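Local coordinates for DNA repair and recombination protein RadB (Thermococcus kodakarensis, PDB 2CVH), which probably takes part in DNA repair and homologous recombination, binding DNA and ATP but hydrolysing ATP only very weakly, at residues G45-Y50 with S104-V109; K100-N105 with H145-I150; T40-G45 with E67-N72; A49-E54 with I81-S86. One frame throughout, in Å; residues are numbered along the deposited sequence.

Contact 1 (G45-Y50 with S104-V109); sequences GKKVAY and SNFALV
K47, V48 and A49 pair in parallel with F106, L108 and V109, the register slipping by one residue between the first two pairs to give a beta bulge where the chain turns a corner at A107. Three backbone hydrogen bonds join the strands: K47 N to N105 O (3.1 Å), A107 N to K47 O (2.8 Å) and A49 N to L108 O (3.0 Å). The middle one is nearly straight, at 170° about the hydrogen. F106 carries much of the side-chain contact, its CG anti to the carbonyl carbon (chi1 -72°) and so brought close to K47 CB. K47 CB stands over the ring centre in a CH-pi contact, 3.7 Å from the centroid, and K47 CD reaches CE1. A49 meets the same ring differently: its N lies at the edge, in the ring plane, and its CB touches CE2 at 3.6 Å. An alanine in place of F106 would probably open a gap beside A49 CB and I81 and leave the aliphatic part of K47 without its aromatic partner. Farther out, K47 CD rests on N105 CB, and one water accepts from K47 NZ and lies 2.7 Å from N105 OD1, to which it may donate. K46 CB packs on A107 CB at 3.6 Å, while its NZ bonds to S44 O. On the sheet face away from F106, V48 CG1 and L108 CD2 meet loosely at 4.3 Å. The buried strand pair thus begins beside two lysines whose methylenes cover apolar groups while their amines reach polar partners.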
# COMPACT_ATOMS: atom_id res chain seq x y z
N GLY A 45 14.36 -3.43 -5.76
CA GLY A 45 15.49 -4.33 -5.94
C GLY A 45 15.85 -5.21 -4.76
O GLY A 45 16.78 -6.02 -4.85
N LYS A 46 15.10 -5.11 -3.67
CA LYS A 46 15.35 -5.91 -2.49
C LYS A 46 14.09 -6.63 -2.11
O LYS A 46 13.09 -6.55 -2.81
CB LYS A 46 15.84 -5.02 -1.35
CG LYS A 46 16.95 -4.07 -1.79
CD LYS A 46 17.31 -3.07 -0.73
CE LYS A 46 18.07 -1.92 -1.34
NZ LYS A 46 17.32 -1.27 -2.46
N LYS A 47 14.13 -7.35 -1.00
CA LYS A 47 12.96 -8.10 -0.57
C LYS A 47 11.78 -7.21 -0.19
O LYS A 47 11.93 -6.06 0.23
CB LYS A 47 13.32 -9.05 0.57
CG LYS A 47 14.30 -10.16 0.17
CD LYS A 47 14.85 -10.85 1.41
CE LYS A 47 15.56 -12.16 1.09
NZ LYS A 47 15.29 -13.19 2.15
N VAL A 48 10.59 -7.77 -0.36
CA VAL A 48 9.37 -7.08 -0.05
C VAL A 48 8.55 -8.06 0.73
O VAL A 48 8.30 -9.17 0.25
CB VAL A 48 8.57 -6.77 -1.34
CG1 VAL A 48 7.21 -6.16 -0.99
CG2 VAL A 48 9.35 -5.86 -2.21
N ALA A 49 8.16 -7.67 1.95
CA ALA A 49 7.31 -8.52 2.79
C ALA A 49 5.92 -8.11 2.33
O ALA A 49 5.56 -6.95 2.43
CB ALA A 49 7.50 -8.20 4.28
N TYR A 50 5.14 -9.06 1.84
CA TYR A 50 3.83 -8.74 1.33
C TYR A 50 2.78 -9.56 2.04
O TYR A 50 2.69 -10.77 1.87
CB TYR A 50 3.83 -8.97 -0.20
CG TYR A 50 2.74 -8.24 -0.96
CD1 TYR A 50 1.39 -8.55 -0.76
CD2 TYR A 50 3.07 -7.25 -1.91
CE1 TYR A 50 0.36 -7.90 -1.46
CE2 TYR A 50 2.05 -6.59 -2.63
CZ TYR A 50 0.70 -6.92 -2.39
OH TYR A 50 -0.31 -6.24 -3.06
N SER A 104 17.47 -6.30 7.32
CA SER A 104 18.08 -5.32 6.44
C SER A 104 18.06 -5.67 4.94
O SER A 104 18.51 -4.89 4.11
CB SER A 104 19.51 -5.03 6.90
OG SER A 104 20.15 -6.24 7.28
N ASN A 105 17.57 -6.86 4.61
CA ASN A 105 17.49 -7.30 3.21
C ASN A 105 16.22 -6.81 2.53
O ASN A 105 16.11 -6.85 1.30
CB ASN A 105 17.54 -8.82 3.11
CG ASN A 105 18.95 -9.37 3.02
OD1 ASN A 105 19.25 -10.42 3.60
ND2 ASN A 105 19.82 -8.70 2.27
N PHE A 106 15.27 -6.37 3.35
CA PHE A 106 13.99 -5.85 2.87
C PHE A 106 14.02 -4.35 2.53
O PHE A 106 14.66 -3.54 3.23
CB PHE A 106 12.92 -6.11 3.92
CG PHE A 106 12.53 -7.53 4.02
CD1 PHE A 106 13.45 -8.48 4.47
CD2 PHE A 106 11.27 -7.94 3.65
CE1 PHE A 106 13.10 -9.84 4.56
CE2 PHE A 106 10.90 -9.29 3.73
CZ PHE A 106 11.83 -10.24 4.19
N ALA A 107 13.33 -3.99 1.45
CA ALA A 107 13.23 -2.59 1.03
C ALA A 107 11.84 -2.05 1.29
O ALA A 107 11.68 -0.84 1.48
CB ALA A 107 13.57 -2.44 -0.45
N LEU A 108 10.87 -2.94 1.48
CA LEU A 108 9.49 -2.54 1.63
C LEU A 108 8.61 -3.60 2.27
O LEU A 108 8.87 -4.79 2.13
CB LEU A 108 8.92 -2.26 0.22
CG LEU A 108 7.50 -1.74 -0.05
CD1 LEU A 108 7.47 -0.27 0.36
CD2 LEU A 108 7.14 -1.90 -1.54
N VAL A 109 7.55 -3.15 2.93
CA VAL A 109 6.55 -4.03 3.54
C VAL A 109 5.23 -3.54 2.92
O VAL A 109 5.05 -2.33 2.73
CB VAL A 109 6.46 -3.87 5.11
CG1 VAL A 109 5.37 -4.76 5.68
CG2 VAL A 109 7.80 -4.21 5.77
O HOH W 1 17.01 -11.78 4.40

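Contact 2 (K100-N105 with H145-I150)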
# COMPACT_ATOMS: atom_id res chain seq x y z
N LYS A 100 10.40 -10.14 13.31
CA LYS A 100 11.68 -10.82 13.15
C LYS A 100 12.00 -11.30 11.73
O LYS A 100 13.17 -11.58 11.42
CB LYS A 100 11.80 -11.97 14.16
CG LYS A 100 13.25 -12.43 14.44
CD LYS A 100 14.11 -11.35 15.15
CE LYS A 100 14.85 -10.45 14.16
NZ LYS A 100 15.65 -9.39 14.86
N THR A 101 10.98 -11.43 10.88
CA THR A 101 11.19 -11.84 9.49
C THR A 101 11.87 -10.71 8.71
O THR A 101 12.77 -10.94 7.89
CB THR A 101 9.85 -12.13 8.79
OG1 THR A 101 9.06 -13.01 9.60
CG2 THR A 101 10.07 -12.75 7.40
N VAL A 102 11.40 -9.49 8.95
CA VAL A 102 11.95 -8.33 8.26
C VAL A 102 13.33 -7.98 8.78
O VAL A 102 13.50 -7.69 9.95
CB VAL A 102 11.02 -7.09 8.44
CG1 VAL A 102 11.60 -5.88 7.70
CG2 VAL A 102 9.61 -7.40 7.95
N ASP A 103 14.31 -7.98 7.88
CA ASP A 103 15.68 -7.64 8.24
C ASP A 103 16.18 -6.59 7.27
O ASP A 103 15.43 -6.11 6.43
CB ASP A 103 16.58 -8.87 8.17
CG ASP A 103 16.30 -9.74 6.95
OD1 ASP A 103 15.94 -10.92 7.13
OD2 ASP A 103 16.42 -9.24 5.81
N SER A 104 17.47 -6.30 7.32
CA SER A 104 18.08 -5.32 6.44
C SER A 104 18.06 -5.67 4.94
O SER A 104 18.51 -4.89 4.11
CB SER A 104 19.51 -5.03 6.90
OG SER A 104 20.15 -6.24 7.28
N ASN A 105 17.57 -6.86 4.61
CA ASN A 105 17.49 -7.30 3.21
C ASN A 105 16.22 -6.81 2.53
O ASN A 105 16.11 -6.85 1.30
CB ASN A 105 17.54 -8.82 3.11
CG ASN A 105 18.95 -9.37 3.02
OD1 ASN A 105 19.25 -10.42 3.60
ND2 ASN A 105 19.82 -8.70 2.27
N HIS A 145 13.80 -0.47 10.71
CA HIS A 145 14.52 -0.70 9.46
C HIS A 145 14.57 0.49 8.52
O HIS A 145 15.21 0.44 7.47
CB HIS A 145 13.92 -1.91 8.75
CG HIS A 145 13.93 -3.14 9.58
ND1 HIS A 145 12.80 -3.61 10.23
CD2 HIS A 145 14.94 -3.96 9.95
CE1 HIS A 145 13.12 -4.66 10.96
NE2 HIS A 145 14.41 -4.89 10.81
N ASN A 146 13.91 1.57 8.90
CA ASN A 146 13.86 2.75 8.07
C ASN A 146 13.46 2.40 6.65
O ASN A 146 14.21 2.64 5.70
CB ASN A 146 15.17 3.51 8.04
CG ASN A 146 14.96 4.97 7.67
OD1 ASN A 146 13.85 5.46 7.76
ND2 ASN A 146 16.01 5.66 7.27
N ILE A 147 12.29 1.80 6.50
CA ILE A 147 11.79 1.45 5.18
C ILE A 147 10.31 1.80 5.21
O ILE A 147 9.74 2.01 6.29
CB ILE A 147 11.95 -0.05 4.82
CG1 ILE A 147 11.32 -0.92 5.91
CG2 ILE A 147 13.42 -0.38 4.54
CD1 ILE A 147 11.26 -2.41 5.52
N PRO A 148 9.68 1.93 4.03
CA PRO A 148 8.26 2.26 3.98
C PRO A 148 7.38 1.06 4.25
O PRO A 148 7.78 -0.09 4.03
CB PRO A 148 8.07 2.73 2.54
CG PRO A 148 9.47 3.14 2.09
CD PRO A 148 10.29 2.04 2.69
N VAL A 149 6.21 1.34 4.81
CA VAL A 149 5.20 0.34 5.03
C VAL A 149 3.95 0.89 4.33
O VAL A 149 3.42 1.93 4.72
CB VAL A 149 4.87 0.10 6.50
CG1 VAL A 149 3.75 -0.91 6.62
CG2 VAL A 149 6.08 -0.45 7.23
N ILE A 150 3.55 0.25 3.23
CA ILE A 150 2.37 0.64 2.48
C ILE A 150 1.21 -0.15 3.03
O ILE A 150 1.28 -1.38 3.17
CB ILE A 150 2.51 0.35 0.97
CG1 ILE A 150 3.60 1.24 0.36
CG2 ILE A 150 1.16 0.56 0.26
CD1 ILE A 150 4.09 0.78 -1.02
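V102 and H145 form the close part of this contact, a methyl group laid over an imidazole face. V102 CG1, anti to the backbone N (chi1 -179°), stands 3.9 Å from the ring centroid in a CH-pi contact and is displaced toward the rim. Its nearest ring atom is ND1, at 3.6 Å. V102 O also lies 3.1 Å from H145 NE2, but at an angle too poor for a hydrogen bond. The ring is steadied from its own helix, because H145 ND1 hydrogen-bonds to I141 O. The same V102 methyl also meets CD1 of the buried I147 at 4.1 Å. Along the exposed side the fit is slack. D103 and S104 pass the ring with backbone atoms alone, D103 C lying 4.0 Å from H145 CD2. The D103 carboxylate turns instead to its own chain, where OD2 accepts from N105 N (2.9 Å) on its anti lone pair and closes an Asx turn. V102 follows helix 90-101 on the way to strand 106-112, and H145 ends helix 128-145 ahead of strand 149-153. Two neighbouring helix-to-strand corners are therefore joined here, in the succession of parallel beta-alpha units that builds the RecA-like P-loop NTPase fold.

Contact 3 (T40-G45 with E67-N72); sequences TGLLSG and ETRGLN
L42 and L43, on the last turn of helix 33-44, touch R69 and L71 of the loop E67-N72. At the start of that loop E67 opens a type I turn, its O accepting from G70 N. R69 is the first residue to reach across. Its chain bends about the CG-CD bond (chi3 82°), which sets NE, and the side chain crosses that of L43 at about a right angle, with NH2 4.0 Å from L43 CD1 and NE 4.1 Å from L43 CD2. R69 CD lies 4.3 Å from L42 CD1. NH1 of the guanidinium bonds to R214 O. G70, with positive phi, is the C-prime residue of a Schellman motif that ends helix 59-67, in which L71 N bonds to A66 O. L71 follows and makes the closest approach, tip to tip with L42: the two CD1 atoms are 3.4 Å apart, tighter than usual for carbons. L71 CD1 also meets L43 CD2 at 4.0 Å. N72 then occupies the N-cap position of helix 73-79, OD1 bonding weakly to E74 N and E75 N. No hydrogen bond crosses between the two segments. Leucine methyls and the CD, NE and NH2 atoms of an arginine make the join, while several polar groups of the loop help to end one helix and start the next.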
# COMPACT_ATOMS: atom_id res chain seq x y z
N THR A 40 6.38 -0.55 -6.94
CA THR A 40 7.33 0.04 -6.01
C THR A 40 8.25 -1.09 -5.51
O THR A 40 9.47 -0.96 -5.56
CB THR A 40 6.60 0.72 -4.83
OG1 THR A 40 5.70 1.70 -5.36
CG2 THR A 40 7.60 1.42 -3.89
N GLY A 41 7.66 -2.21 -5.10
CA GLY A 41 8.43 -3.35 -4.64
C GLY A 41 9.38 -3.86 -5.72
O GLY A 41 10.58 -4.00 -5.51
N LEU A 42 8.84 -4.06 -6.92
CA LEU A 42 9.63 -4.53 -8.04
C LEU A 42 10.89 -3.68 -8.32
O LEU A 42 12.00 -4.20 -8.43
CB LEU A 42 8.72 -4.63 -9.27
CG LEU A 42 9.14 -5.20 -10.64
CD1 LEU A 42 9.45 -4.08 -11.59
CD2 LEU A 42 10.29 -6.22 -10.52
N LEU A 43 10.73 -2.37 -8.37
CA LEU A 43 11.85 -1.47 -8.66
C LEU A 43 12.80 -1.20 -7.49
O LEU A 43 13.89 -0.66 -7.70
CB LEU A 43 11.31 -0.16 -9.24
CG LEU A 43 10.35 -0.33 -10.43
CD1 LEU A 43 9.84 1.02 -10.86
CD2 LEU A 43 11.07 -1.00 -11.61
N SER A 44 12.40 -1.54 -6.26
CA SER A 44 13.28 -1.33 -5.10
C SER A 44 14.53 -2.23 -5.21
O SER A 44 15.63 -1.82 -4.83
CB SER A 44 12.56 -1.59 -3.77
OG SER A 44 12.25 -2.96 -3.56
N GLY A 45 14.36 -3.43 -5.76
CA GLY A 45 15.49 -4.33 -5.94
C GLY A 45 15.85 -5.21 -4.76
O GLY A 45 16.78 -6.02 -4.85
N GLU A 67 9.08 -8.38 -16.82
CA GLU A 67 9.52 -8.60 -18.19
C GLU A 67 9.43 -7.37 -19.05
O GLU A 67 10.42 -6.99 -19.67
CB GLU A 67 8.68 -9.69 -18.85
CG GLU A 67 9.03 -11.08 -18.45
CD GLU A 67 8.05 -12.07 -18.99
OE1 GLU A 67 8.44 -13.24 -19.18
OE2 GLU A 67 6.88 -11.71 -19.20
N THR A 68 8.24 -6.75 -19.07
CA THR A 68 8.00 -5.56 -19.89
C THR A 68 8.93 -4.40 -19.59
O THR A 68 8.95 -3.41 -20.32
CB THR A 68 6.56 -5.06 -19.78
OG1 THR A 68 5.65 -6.16 -19.75
CG2 THR A 68 6.23 -4.25 -21.01
N ARG A 69 9.71 -4.52 -18.53
CA ARG A 69 10.67 -3.49 -18.16
C ARG A 69 12.08 -4.11 -18.21
O ARG A 69 13.05 -3.56 -17.68
CB ARG A 69 10.27 -2.94 -16.77
CG ARG A 69 8.78 -2.48 -16.74
CD ARG A 69 8.18 -2.28 -15.34
NE ARG A 69 8.53 -0.97 -14.80
CZ ARG A 69 7.75 0.10 -14.86
NH1 ARG A 69 6.54 0.02 -15.41
NH2 ARG A 69 8.24 1.29 -14.50
N GLY A 70 12.17 -5.25 -18.91
CA GLY A 70 13.40 -6.01 -19.07
C GLY A 70 14.10 -6.38 -17.77
O GLY A 70 15.33 -6.37 -17.74
N LEU A 71 13.35 -6.84 -16.77
CA LEU A 71 13.90 -7.17 -15.44
C LEU A 71 14.20 -8.58 -14.89
O LEU A 71 14.68 -8.68 -13.76
CB LEU A 71 13.06 -6.46 -14.37
CG LEU A 71 13.41 -5.01 -14.08
CD1 LEU A 71 12.48 -4.51 -13.00
CD2 LEU A 71 14.85 -4.91 -13.62
N ASN A 72 13.97 -9.64 -15.65
CA ASN A 72 14.21 -11.01 -15.14
C ASN A 72 13.16 -11.24 -14.08
O ASN A 72 13.33 -10.90 -12.90
CB ASN A 72 15.61 -11.20 -14.54
CG ASN A 72 15.85 -12.62 -14.02
OD1 ASN A 72 14.91 -13.41 -13.87
ND2 ASN A 72 17.09 -12.93 -13.74

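Contact 4 (A49-E54 with I81-S86)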
# COMPACT_ATOMS: atom_id res chain seq x y z
N ALA A 49 8.16 -7.67 1.95
CA ALA A 49 7.31 -8.52 2.79
C ALA A 49 5.92 -8.11 2.33
O ALA A 49 5.56 -6.95 2.43
CB ALA A 49 7.50 -8.20 4.28
N TYR A 50 5.14 -9.06 1.84
CA TYR A 50 3.83 -8.74 1.33
C TYR A 50 2.78 -9.56 2.04
O TYR A 50 2.69 -10.77 1.87
CB TYR A 50 3.83 -8.97 -0.20
CG TYR A 50 2.74 -8.24 -0.96
CD1 TYR A 50 1.39 -8.55 -0.76
CD2 TYR A 50 3.07 -7.25 -1.91
CE1 TYR A 50 0.36 -7.90 -1.46
CE2 TYR A 50 2.05 -6.59 -2.63
CZ TYR A 50 0.70 -6.92 -2.39
OH TYR A 50 -0.31 -6.24 -3.06
N VAL A 51 2.02 -8.91 2.91
CA VAL A 51 0.97 -9.58 3.66
C VAL A 51 -0.29 -9.42 2.83
O VAL A 51 -0.88 -8.34 2.76
CB VAL A 51 0.79 -8.94 5.06
CG1 VAL A 51 -0.30 -9.66 5.83
CG2 VAL A 51 2.12 -9.00 5.83
N ASP A 52 -0.65 -10.50 2.15
CA ASP A 52 -1.79 -10.49 1.27
C ASP A 52 -2.97 -11.21 1.83
O ASP A 52 -3.15 -12.40 1.60
CB ASP A 52 -1.42 -11.08 -0.09
CG ASP A 52 -2.46 -10.78 -1.16
OD1 ASP A 52 -3.35 -9.92 -0.95
OD2 ASP A 52 -2.37 -11.39 -2.23
N THR A 53 -3.82 -10.46 2.51
CA THR A 53 -5.01 -11.02 3.12
C THR A 53 -6.16 -11.02 2.12
O THR A 53 -7.06 -11.83 2.23
CB THR A 53 -5.40 -10.18 4.36
OG1 THR A 53 -4.21 -9.72 5.01
CG2 THR A 53 -6.18 -11.03 5.35
N GLU A 54 -6.07 -10.13 1.14
CA GLU A 54 -7.11 -9.96 0.12
C GLU A 54 -6.89 -10.73 -1.20
O GLU A 54 -7.72 -10.67 -2.11
CB GLU A 54 -7.28 -8.45 -0.15
CG GLU A 54 -8.56 -8.04 -0.89
CD GLU A 54 -8.29 -7.16 -2.12
OE1 GLU A 54 -8.53 -7.63 -3.25
OE2 GLU A 54 -7.83 -6.01 -1.95
N ILE A 81 8.29 -11.82 -0.65
CA ILE A 81 8.07 -12.74 0.46
C ILE A 81 6.59 -12.62 0.85
O ILE A 81 6.19 -11.67 1.53
CB ILE A 81 8.96 -12.37 1.65
CG1 ILE A 81 10.41 -12.18 1.20
CG2 ILE A 81 8.83 -13.42 2.74
CD1 ILE A 81 10.93 -13.28 0.31
N LEU A 82 5.79 -13.61 0.46
CA LEU A 82 4.36 -13.57 0.70
C LEU A 82 3.86 -14.18 1.96
O LEU A 82 4.40 -15.16 2.45
CB LEU A 82 3.63 -14.21 -0.46
CG LEU A 82 3.88 -13.64 -1.87
CD1 LEU A 82 3.36 -14.62 -2.94
CD2 LEU A 82 3.22 -12.29 -2.01
N PHE A 83 2.75 -13.64 2.44
CA PHE A 83 2.07 -14.11 3.65
C PHE A 83 0.61 -14.08 3.31
O PHE A 83 0.09 -13.06 2.87
CB PHE A 83 2.35 -13.19 4.85
CG PHE A 83 3.81 -13.07 5.20
CD1 PHE A 83 4.62 -12.18 4.52
CD2 PHE A 83 4.36 -13.87 6.19
CE1 PHE A 83 5.98 -12.07 4.82
CE2 PHE A 83 5.72 -13.77 6.50
CZ PHE A 83 6.53 -12.87 5.81
N THR A 84 -0.08 -15.18 3.55
CA THR A 84 -1.49 -15.26 3.19
C THR A 84 -2.41 -15.52 4.38
O THR A 84 -3.14 -16.51 4.39
CB THR A 84 -1.68 -16.35 2.12
OG1 THR A 84 -0.92 -17.51 2.50
CG2 THR A 84 -1.18 -15.88 0.75
N PRO A 85 -2.44 -14.60 5.36
CA PRO A 85 -3.29 -14.76 6.54
C PRO A 85 -4.75 -14.90 6.14
O PRO A 85 -5.57 -15.43 6.89
CB PRO A 85 -3.03 -13.47 7.31
CG PRO A 85 -2.79 -12.48 6.22
CD PRO A 85 -1.85 -13.25 5.34
N SER A 86 -5.05 -14.35 4.96
CA SER A 86 -6.35 -14.35 4.31
C SER A 86 -7.65 -14.36 5.14
O SER A 86 -8.47 -13.44 5.01
CB SER A 86 -6.37 -15.44 3.22
OG SER A 86 -5.25 -15.27 2.34
O HOH W 2 -4.77 -13.70 0.07
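Strands 47-52 and 80-83 are parallel neighbours at one margin of the RecA-like sheet, and A49, Y50 and V51 pair there with I81, L82 and F83, the short strand axes 24° apart. Y50 N donates to I81 O (2.8 Å), nearly straight at 171°. F83 N returns a more bent bond to Y50 O (2.9 Å), and D52 N reaches F83 O (2.8 Å). With CG anti to the carbonyl carbon (chi1 -60°) and so placed near Y50 O, F83 turns its ring edge to that oxygen, which lies in the ring plane 3.6 Å from CD1. Its CE1 comes obliquely to A49 CB at 4.2 Å, with V51 CG2 also near, and V94 and L98 of helix 90-101 pack on it too. A serine in place of F83 would probably open a gap between A49, V51 and this helix. On the reverse face L82 CD2 meets Y50 CB at 3.8 Å. The Y50 ring leads away, to T34 of the predicted ATP site and edge-to-face onto F57. Past the strand ends P85 CG packs across V51 CG1 at 3.8 Å and also lies against T53 OG1. A water donates to D52 O (2.6 Å) and also hydrogen-bonds with S86 OG. The D52 carboxylate accepts from G56 N and F57 N, one bond to each oxygen. Apolar packing on the F83 face thus joins the sheet to a helix, while D52 ties the strand end to a neighbouring backbone and Y50 reaches the probable nucleotide site.

In the fold
Strand 47-52 links contacts 1 and 4: it pairs with 106-112 on one flank and with 80-83 on the other, and the F106 ring packs on I81, CZ to CG1 3.8 Å. The second segment of contact 2 runs into strand 149-153, next to 106-112 in the sheet, with V109 O probably bonded to I150 N (3.0 Å); the centres of contacts 1 and 2 are about 6 Å apart. The helix half of contact 3 lies over the face bearing V48 and L108, where V48 CG2 reaches G41 CA at 3.6 Å. Of the four, contact 4 comes nearest the predicted ATP site, the Y50 side chain lying about 3 Å from that of T34; contact 2 is remote from it.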